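Local coordinates for protein pectate lyase 47 (Bacillus sp. TS-47, PDB 1VBL) that cleaves pectate (polygalacturonate) as a thermostable, secreted, calcium-binding lyase of polysaccharide lyase family 1, at residues F311-G316 against I341-S346; E349-E354 against Q381-V386. One frame throughout, in Å; residues are numbered along the deposited sequence.

Interaction 1 of 2, residues F311-G316 against I341-S346; sequences FQYAWG and IIKVWS
The ring of Tyr-313 takes Lys-343 over one face and meets the indole of Trp-345 in an offset edge-to-face pair. Lys-343 CB stands 4.2 Å from the Tyr-313 ring centroid (atoms CG to CZ) and 27° off its normal, a CH-pi contact; further out, Lys-343 CD lies 3.6 Å from Tyr-313 CD2, and the two side chains cross at about a right angle. Trp-345 turns its edge to the tyrosine face, with the planes at 62°. The indole in turn has Lys-343 CG 3.5 Å above one face, offset toward the rim, and Gly-316 CA at its edge. The lysine thus lies against both aromatic residues, its CG anti to the backbone N (chi1 -162°) and the chain extended beyond it. Burial of Trp-345 NE1 goes uncompensated: the model holds no partner for it. Phe-311 presents its edge to Ile-341 CA, while Tyr-313 N sits over the centre of one face of the Phe-311 ring.

The backbone pairing is parallel. Ile-341 O accepts two N-H groups, from Ala-314 N at 2.9 Å and from Trp-315 N at 3.1 Å, the second nearly along the C=O axis. Lys-343 N then donates to Trp-315 O at 3.0 Å. Beyond Ile-341, the side chains of Trp-315 and Ile-342 project to one face, where Trp-315 CE3 is 4.0 Å from Ile-342 CG1.

Such stacking of successive parallel strands is that of the right-handed beta-helix of pectate lyases. Strand 342-345 is an outermost strand of a four-strand parallel sheet, beside 315-318. Trp-315 faces the interior, hydrogen-bonded through NE1 to Tyr-301, while Leu-370 of helix 370-377 packs on Trp-315, Ile-341 and Ile-342.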
ATOM      1  N   PHE A 311      14.392   8.249   4.289  1.00 19.25           N
ATOM      2  CA  PHE A 311      13.426   7.853   5.301  1.00 16.78           C
ATOM      3  C   PHE A 311      12.872   9.116   5.932  1.00 16.82           C
ATOM      4  O   PHE A 311      13.632  10.013   6.299  1.00 16.73           O
ATOM      5  CB  PHE A 311      14.078   6.987   6.381  1.00 15.43           C
ATOM      6  CG  PHE A 311      13.203   6.770   7.588  1.00 15.46           C
ATOM      7  CD1 PHE A 311      13.379   7.534   8.741  1.00 14.97           C
ATOM      8  CD2 PHE A 311      12.188   5.824   7.561  1.00 14.95           C
ATOM      9  CE1 PHE A 311      12.553   7.356   9.850  1.00 12.11           C
ATOM     10  CE2 PHE A 311      11.351   5.638   8.669  1.00 15.18           C
ATOM     11  CZ  PHE A 311      11.535   6.404   9.813  1.00 13.94           C
ATOM     12  N   GLN A 312      11.551   9.193   6.051  1.00 14.70           N
ATOM     13  CA  GLN A 312      10.920  10.363   6.648  1.00 17.72           C
ATOM     14  C   GLN A 312      10.317   9.996   8.001  1.00 16.21           C
ATOM     15  O   GLN A 312      10.625  10.619   9.016  1.00 17.10           O
ATOM     16  CB  GLN A 312       9.826  10.912   5.725  1.00 21.32           C
ATOM     17  CG  GLN A 312       9.237  12.237   6.205  1.00 29.72           C
ATOM     18  CD  GLN A 312       8.059  12.701   5.366  1.00 33.11           C
ATOM     19  OE1 GLN A 312       8.114  12.687   4.136  1.00 35.84           O
ATOM     20  NE2 GLN A 312       6.987  13.125   6.031  1.00 34.38           N
ATOM     21  N   TYR A 313       9.452   8.985   8.006  1.00 14.17           N
ATOM     22  CA  TYR A 313       8.816   8.529   9.240  1.00 11.89           C
ATOM     23  C   TYR A 313       8.182   7.164   8.999  1.00 12.43           C
ATOM     24  O   TYR A 313       7.985   6.755   7.851  1.00 11.84           O
ATOM     25  CB  TYR A 313       7.751   9.537   9.695  1.00 12.28           C
ATOM     26  CG  TYR A 313       6.457   9.490   8.913  1.00 13.78           C
ATOM     27  CD1 TYR A 313       5.436   8.611   9.275  1.00 13.03           C
ATOM     28  CD2 TYR A 313       6.251  10.321   7.810  1.00 14.70           C
ATOM     29  CE1 TYR A 313       4.241   8.559   8.562  1.00 14.28           C
ATOM     30  CE2 TYR A 313       5.054  10.276   7.084  1.00 14.03           C
ATOM     31  CZ  TYR A 313       4.057   9.393   7.470  1.00 14.91           C
ATOM     32  OH  TYR A 313       2.871   9.345   6.779  1.00 13.91           O
ATOM     33  N   ALA A 314       7.864   6.454  10.077  1.00 11.48           N
ATOM     34  CA  ALA A 314       7.257   5.137   9.948  1.00 11.04           C
ATOM     35  C   ALA A 314       5.778   5.166  10.312  1.00 11.70           C
ATOM     36  O   ALA A 314       4.919   4.927   9.464  1.00 11.17           O
ATOM     37  CB  ALA A 314       7.993   4.131  10.832  1.00 11.04           C
ATOM     38  N   TRP A 315       5.482   5.473  11.572  1.00 10.20           N
ATOM     39  CA  TRP A 315       4.101   5.505  12.038  1.00 10.60           C
ATOM     40  C   TRP A 315       3.467   6.892  12.010  1.00 11.62           C
ATOM     41  O   TRP A 315       3.873   7.794  12.749  1.00 12.41           O
ATOM     42  CB  TRP A 315       4.017   4.927  13.450  1.00 10.63           C
ATOM     43  CG  TRP A 315       4.484   3.502  13.539  1.00 12.18           C
ATOM     44  CD1 TRP A 315       4.501   2.577  12.531  1.00 11.42           C
ATOM     45  CD2 TRP A 315       4.956   2.828  14.711  1.00 12.18           C
ATOM     46  NE1 TRP A 315       4.956   1.367  13.007  1.00 12.65           N
ATOM     47  CE2 TRP A 315       5.242   1.494  14.341  1.00 11.89           C
ATOM     48  CE3 TRP A 315       5.164   3.222  16.040  1.00 13.00           C
ATOM     49  CZ2 TRP A 315       5.724   0.548  15.254  1.00 10.75           C
ATOM     50  CZ3 TRP A 315       5.645   2.282  16.948  1.00 13.95           C
ATOM     51  CH2 TRP A 315       5.919   0.959  16.548  1.00 12.94           C
ATOM     52  N   GLY A 316       2.467   7.048  11.148  1.00 11.12           N
ATOM     53  CA  GLY A 316       1.775   8.316  11.033  1.00 12.29           C
ATOM     54  C   GLY A 316       0.523   8.307  11.887  1.00 12.77           C
ATOM     55  O   GLY A 316      -0.429   7.576  11.604  1.00 12.69           O
ATOM     56  N   ILE A 341      10.680   8.687  14.195  1.00 12.36           N
ATOM     57  CA  ILE A 341       9.989   7.481  13.765  1.00 12.45           C
ATOM     58  C   ILE A 341       8.470   7.639  13.759  1.00 14.21           C
ATOM     59  O   ILE A 341       7.784   7.058  12.921  1.00 13.64           O
ATOM     60  CB  ILE A 341      10.426   6.286  14.630  1.00 13.69           C
ATOM     61  CG1 ILE A 341      11.948   6.121  14.512  1.00 14.00           C
ATOM     62  CG2 ILE A 341       9.716   5.015  14.177  1.00 14.69           C
ATOM     63  CD1 ILE A 341      12.550   5.058  15.420  1.00 14.82           C
ATOM     64  N   ILE A 342       7.949   8.426  14.693  1.00 13.33           N
ATOM     65  CA  ILE A 342       6.515   8.679  14.755  1.00 14.71           C
ATOM     66  C   ILE A 342       6.282  10.118  14.319  1.00 15.06           C
ATOM     67  O   ILE A 342       7.056  11.007  14.655  1.00 15.26           O
ATOM     68  CB  ILE A 342       5.951   8.513  16.185  1.00 14.29           C
ATOM     69  CG1 ILE A 342       6.050   7.051  16.625  1.00 15.14           C
ATOM     70  CG2 ILE A 342       4.491   8.981  16.227  1.00 14.95           C
ATOM     71  CD1 ILE A 342       5.532   6.802  18.025  1.00 14.80           C
ATOM     72  N   LYS A 343       5.229  10.340  13.547  1.00 16.94           N
ATOM     73  CA  LYS A 343       4.902  11.681  13.089  1.00 18.44           C
ATOM     74  C   LYS A 343       3.411  11.841  13.335  1.00 18.67           C
ATOM     75  O   LYS A 343       2.637  10.922  13.074  1.00 17.82           O
ATOM     76  CB  LYS A 343       5.237  11.831  11.603  1.00 21.81           C
ATOM     77  CG  LYS A 343       5.348  13.270  11.130  1.00 25.34           C
ATOM     78  CD  LYS A 343       6.108  13.349   9.812  1.00 29.62           C
ATOM     79  CE  LYS A 343       6.328  14.790   9.370  1.00 30.66           C
ATOM     80  NZ  LYS A 343       7.116  14.864   8.108  1.00 32.08           N
ATOM     81  N   VAL A 344       3.005  12.992  13.856  1.00 18.10           N
ATOM     82  CA  VAL A 344       1.596  13.216  14.150  1.00 19.00           C
ATOM     83  C   VAL A 344       0.958  14.279  13.265  1.00 20.46           C
ATOM     84  O   VAL A 344       1.521  15.354  13.063  1.00 20.66           O
ATOM     85  CB  VAL A 344       1.399  13.619  15.631  1.00 19.08           C
ATOM     86  CG1 VAL A 344      -0.085  13.790  15.935  1.00 19.91           C
ATOM     87  CG2 VAL A 344       2.012  12.561  16.541  1.00 19.10           C
ATOM     88  N   TRP A 345      -0.220  13.962  12.736  1.00 19.87           N
ATOM     89  CA  TRP A 345      -0.959  14.885  11.884  1.00 21.15           C
ATOM     90  C   TRP A 345      -2.359  15.072  12.470  1.00 19.85           C
ATOM     91  O   TRP A 345      -3.311  14.410  12.054  1.00 17.10           O
ATOM     92  CB  TRP A 345      -1.081  14.335  10.458  1.00 25.99           C
ATOM     93  CG  TRP A 345       0.192  13.780   9.877  1.00 32.10           C
ATOM     94  CD1 TRP A 345       0.635  12.488   9.952  1.00 33.18           C
ATOM     95  CD2 TRP A 345       1.172  14.496   9.118  1.00 34.35           C
ATOM     96  NE1 TRP A 345       1.830  12.356   9.282  1.00 34.49           N
ATOM     97  CE2 TRP A 345       2.182  13.573   8.762  1.00 35.90           C
ATOM     98  CE3 TRP A 345       1.296  15.829   8.703  1.00 36.09           C
ATOM     99  CZ2 TRP A 345       3.301  13.941   8.010  1.00 36.92           C
ATOM    100  CZ3 TRP A 345       2.410  16.195   7.955  1.00 37.65           C
ATOM    101  CH2 TRP A 345       3.399  15.252   7.617  1.00 38.86           C
ATOM    102  N   SER A 346      -2.479  15.969  13.443  1.00 18.39           N
ATOM    103  CA  SER A 346      -3.763  16.234  14.082  1.00 19.04           C
ATOM    104  C   SER A 346      -3.710  17.541  14.861  1.00 18.07           C
ATOM    105  O   SER A 346      -2.646  18.132  15.016  1.00 17.54           O
ATOM    106  CB  SER A 346      -4.119  15.094  15.041  1.00 19.39           C
ATOM    107  OG  SER A 346      -5.349  15.344  15.700  1.00 20.37           O
TER

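Interaction 2 of 2, residues E349-E354 against Q381-V386; sequences EESMYE and QLKKEV
Ser-351 and Met-352 pair in parallel with Lys-383 and Lys-384, a short rung near the end of the parallel beta-helix. Three backbone hydrogen bonds define it: Lys-383 N to Glu-350 O at 3.0 Å, Met-352 N to Lys-383 O at 3.1 Å and Glu-385 N to Met-352 O, whose donor sits above the carbonyl plane. Ahead of them a water joins Glu-350 N to Gln-381 O.

Charged groups lie on both faces. Chi3 (-73°) turns Lys-384 CE toward Glu-354, and NZ beyond it donates to Glu-354 OE1 in a salt bridge of 3.0 Å and also to Glu-354 O. Asp-369 is a second acidic partner of this ammonium, and Glu-354 is held further by Thr-357 and by the N-H groups of Leu-370 and Val-371 at the start of helix 370-377. On the face of Ser-351, Glu-349 crosses the methylenes of Lys-383 at about a right angle, Glu-349 OE1 being 3.3 Å from Lys-383 CD; their charges are near each other without forming a salt bridge.

The main apolar contacts are two. Leu-382 CD2 meets Met-352 SD at 3.4 Å, covered by Val-371 of the same helix; Val-386 CG2 lies 3.6 Å above the Tyr-353 ring plane, offset toward the rim.

The shortest polar link is Ser-351 OG donating to Glu-385 OE2 at 2.6 Å, on the anti lone pair of that oxygen.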
ATOM      1  N   GLU A 349      -4.812  15.979  21.046  1.00 24.61           N
ATOM      2  CA  GLU A 349      -3.919  15.027  21.684  1.00 26.50           C
ATOM      3  C   GLU A 349      -4.473  13.666  21.307  1.00 23.93           C
ATOM      4  O   GLU A 349      -5.468  13.228  21.880  1.00 23.69           O
ATOM      5  CB  GLU A 349      -3.973  15.147  23.204  1.00 30.18           C
ATOM      6  CG  GLU A 349      -2.937  16.047  23.822  1.00 37.05           C
ATOM      7  CD  GLU A 349      -2.732  15.727  25.293  1.00 39.76           C
ATOM      8  OE1 GLU A 349      -3.719  15.774  26.058  1.00 41.73           O
ATOM      9  OE2 GLU A 349      -1.585  15.423  25.683  1.00 42.07           O
ATOM     10  N   GLU A 350      -3.850  13.005  20.341  1.00 22.01           N
ATOM     11  CA  GLU A 350      -4.322  11.690  19.938  1.00 19.89           C
ATOM     12  C   GLU A 350      -3.805  10.661  20.931  1.00 20.69           C
ATOM     13  O   GLU A 350      -2.874  10.930  21.694  1.00 21.55           O
ATOM     14  CB  GLU A 350      -3.828  11.346  18.534  1.00 18.27           C
ATOM     15  CG  GLU A 350      -4.345  12.258  17.424  1.00 18.67           C
ATOM     16  CD  GLU A 350      -5.863  12.264  17.306  1.00 19.39           C
ATOM     17  OE1 GLU A 350      -6.517  11.351  17.857  1.00 19.96           O
ATOM     18  OE2 GLU A 350      -6.400  13.182  16.648  1.00 17.88           O
ATOM     19  N   SER A 351      -4.415   9.485  20.930  1.00 19.92           N
ATOM     20  CA  SER A 351      -3.995   8.424  21.829  1.00 20.26           C
ATOM     21  C   SER A 351      -3.513   7.232  21.017  1.00 19.60           C
ATOM     22  O   SER A 351      -4.034   6.945  19.941  1.00 16.36           O
ATOM     23  CB  SER A 351      -5.159   7.974  22.718  1.00 23.11           C
ATOM     24  OG  SER A 351      -5.595   9.014  23.575  1.00 29.42           O
ATOM     25  N   MET A 352      -2.499   6.554  21.528  1.00 17.81           N
ATOM     26  CA  MET A 352      -1.991   5.360  20.875  1.00 19.51           C
ATOM     27  C   MET A 352      -1.298   4.557  21.951  1.00 18.21           C
ATOM     28  O   MET A 352      -0.924   5.092  22.995  1.00 18.02           O
ATOM     29  CB  MET A 352      -1.008   5.702  19.740  1.00 20.03           C
ATOM     30  CG  MET A 352       0.454   5.870  20.137  1.00 21.38           C
ATOM     31  SD  MET A 352       1.564   6.059  18.690  1.00 22.29           S
ATOM     32  CE  MET A 352       1.982   4.361  18.331  1.00 22.58           C
ATOM     33  N   TYR A 353      -1.167   3.261  21.726  1.00 15.64           N
ATOM     34  CA  TYR A 353      -0.470   2.445  22.691  1.00 14.59           C
ATOM     35  C   TYR A 353       0.704   1.842  21.956  1.00 13.89           C
ATOM     36  O   TYR A 353       0.604   1.491  20.779  1.00 13.75           O
ATOM     37  CB  TYR A 353      -1.356   1.340  23.260  1.00 15.88           C
ATOM     38  CG  TYR A 353      -0.679   0.646  24.413  1.00 16.82           C
ATOM     39  CD1 TYR A 353      -0.403   1.334  25.595  1.00 18.45           C
ATOM     40  CD2 TYR A 353      -0.254  -0.673  24.305  1.00 18.17           C
ATOM     41  CE1 TYR A 353       0.285   0.725  26.639  1.00 18.29           C
ATOM     42  CE2 TYR A 353       0.437  -1.294  25.344  1.00 19.88           C
ATOM     43  CZ  TYR A 353       0.703  -0.588  26.506  1.00 19.71           C
ATOM     44  OH  TYR A 353       1.398  -1.193  27.532  1.00 20.04           O
ATOM     45  N   GLU A 354       1.824   1.736  22.654  1.00 14.30           N
ATOM     46  CA  GLU A 354       3.033   1.198  22.064  1.00 14.03           C
ATOM     47  C   GLU A 354       3.833   0.507  23.151  1.00 14.52           C
ATOM     48  O   GLU A 354       3.965   1.027  24.261  1.00 13.97           O
ATOM     49  CB  GLU A 354       3.861   2.332  21.460  1.00 15.22           C
ATOM     50  CG  GLU A 354       5.218   1.892  20.949  1.00 18.11           C
ATOM     51  CD  GLU A 354       6.356   2.676  21.566  1.00 18.58           C
ATOM     52  OE1 GLU A 354       6.086   3.604  22.358  1.00 19.44           O
ATOM     53  OE2 GLU A 354       7.524   2.363  21.256  1.00 21.43           O
ATOM     54  N   GLN A 381       1.656  16.940  21.781  1.00 16.62           N
ATOM     55  CA  GLN A 381       1.927  15.698  22.495  1.00 17.01           C
ATOM     56  C   GLN A 381       1.024  14.530  22.128  1.00 18.72           C
ATOM     57  O   GLN A 381      -0.113  14.701  21.686  1.00 18.20           O
ATOM     58  CB  GLN A 381       1.849  15.943  24.001  1.00 17.84           C
ATOM     59  CG  GLN A 381       2.854  16.966  24.493  1.00 16.72           C
ATOM     60  CD  GLN A 381       4.279  16.481  24.355  1.00 17.90           C
ATOM     61  OE1 GLN A 381       4.746  15.653  25.143  1.00 16.50           O
ATOM     62  NE2 GLN A 381       4.980  16.985  23.344  1.00 16.66           N
ATOM     63  N   LEU A 382       1.558  13.332  22.325  1.00 20.18           N
ATOM     64  CA  LEU A 382       0.847  12.103  22.038  1.00 20.67           C
ATOM     65  C   LEU A 382       0.639  11.403  23.375  1.00 21.12           C
ATOM     66  O   LEU A 382       1.578  11.258  24.157  1.00 22.34           O
ATOM     67  CB  LEU A 382       1.693  11.235  21.103  1.00 21.66           C
ATOM     68  CG  LEU A 382       1.099   9.953  20.529  1.00 26.15           C
ATOM     69  CD1 LEU A 382      -0.179  10.267  19.765  1.00 25.23           C
ATOM     70  CD2 LEU A 382       2.129   9.297  19.609  1.00 25.85           C
ATOM     71  N   LYS A 383      -0.587  10.978  23.646  1.00 19.47           N
ATOM     72  CA  LYS A 383      -0.877  10.302  24.901  1.00 21.13           C
ATOM     73  C   LYS A 383      -0.776   8.790  24.752  1.00 19.53           C
ATOM     74  O   LYS A 383      -1.442   8.200  23.903  1.00 18.49           O
ATOM     75  CB  LYS A 383      -2.281  10.668  25.386  1.00 22.20           C
ATOM     76  CG  LYS A 383      -2.471  12.149  25.666  1.00 28.41           C
ATOM     77  CD  LYS A 383      -3.849  12.440  26.245  1.00 31.96           C
ATOM     78  CE  LYS A 383      -4.958  12.077  25.271  1.00 34.46           C
ATOM     79  NZ  LYS A 383      -6.302  12.443  25.803  1.00 36.48           N
ATOM     80  N   LYS A 384       0.071   8.165  25.562  1.00 18.78           N
ATOM     81  CA  LYS A 384       0.201   6.717  25.502  1.00 20.04           C
ATOM     82  C   LYS A 384      -0.803   6.145  26.487  1.00 21.27           C
ATOM     83  O   LYS A 384      -0.670   6.322  27.700  1.00 20.39           O
ATOM     84  CB  LYS A 384       1.611   6.253  25.878  1.00 20.50           C
ATOM     85  CG  LYS A 384       1.717   4.732  25.966  1.00 23.30           C
ATOM     86  CD  LYS A 384       3.129   4.234  26.246  1.00 23.63           C
ATOM     87  CE  LYS A 384       4.029   4.384  25.037  1.00 23.57           C
ATOM     88  NZ  LYS A 384       5.298   3.628  25.225  1.00 24.89           N
ATOM     89  N   GLU A 385      -1.818   5.475  25.961  1.00 20.85           N
ATOM     90  CA  GLU A 385      -2.845   4.889  26.804  1.00 22.68           C
ATOM     91  C   GLU A 385      -3.625   3.843  26.022  1.00 21.93           C
ATOM     92  O   GLU A 385      -3.691   3.889  24.793  1.00 21.89           O
ATOM     93  CB  GLU A 385      -3.798   5.979  27.307  1.00 25.27           C
ATOM     94  CG  GLU A 385      -4.748   6.512  26.248  1.00 29.73           C
ATOM     95  CD  GLU A 385      -5.726   7.532  26.798  1.00 34.29           C
ATOM     96  OE1 GLU A 385      -6.260   7.310  27.906  1.00 36.76           O
ATOM     97  OE2 GLU A 385      -5.974   8.548  26.115  1.00 35.58           O
ATOM     98  N   VAL A 386      -4.211   2.898  26.745  1.00 21.44           N
ATOM     99  CA  VAL A 386      -4.996   1.840  26.128  1.00 21.30           C
ATOM    100  C   VAL A 386      -6.456   2.261  26.027  1.00 21.39           C
ATOM    101  O   VAL A 386      -7.125   2.439  27.046  1.00 22.43           O
ATOM    102  CB  VAL A 386      -4.918   0.538  26.951  1.00 22.79           C
ATOM    103  CG1 VAL A 386      -5.806  -0.527  26.328  1.00 21.97           C
ATOM    104  CG2 VAL A 386      -3.475   0.056  27.028  1.00 23.34           C
TER
HETATM  105  O   HOH W   1      -1.424  14.040  19.329  1.00 22.72           O

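How the interactions relate
The two contacts follow in series along the chain, with strand 342-345 of interaction 1 leading to strand 351-361 of interaction 2, and their centres lie 14 Å apart. They meet through the interior: Trp-315 CZ3 is 4.0 Å from Glu-354 CG, and Ile-342 CD1 is 4.1 Å from Met-352 SD. Ile-342 CG2 also reaches Leu-382 CD2 at 4.1 Å, and Trp-315 CE3 lies 4.1 Å from Met-352 CE. The calcium site, formed by Asp-190, Asp-229 and Asp-233, is nearer interaction 1: the Tyr-313 side chain is about 13 Å from the ion, whereas interaction 2 lies away from the calcium site.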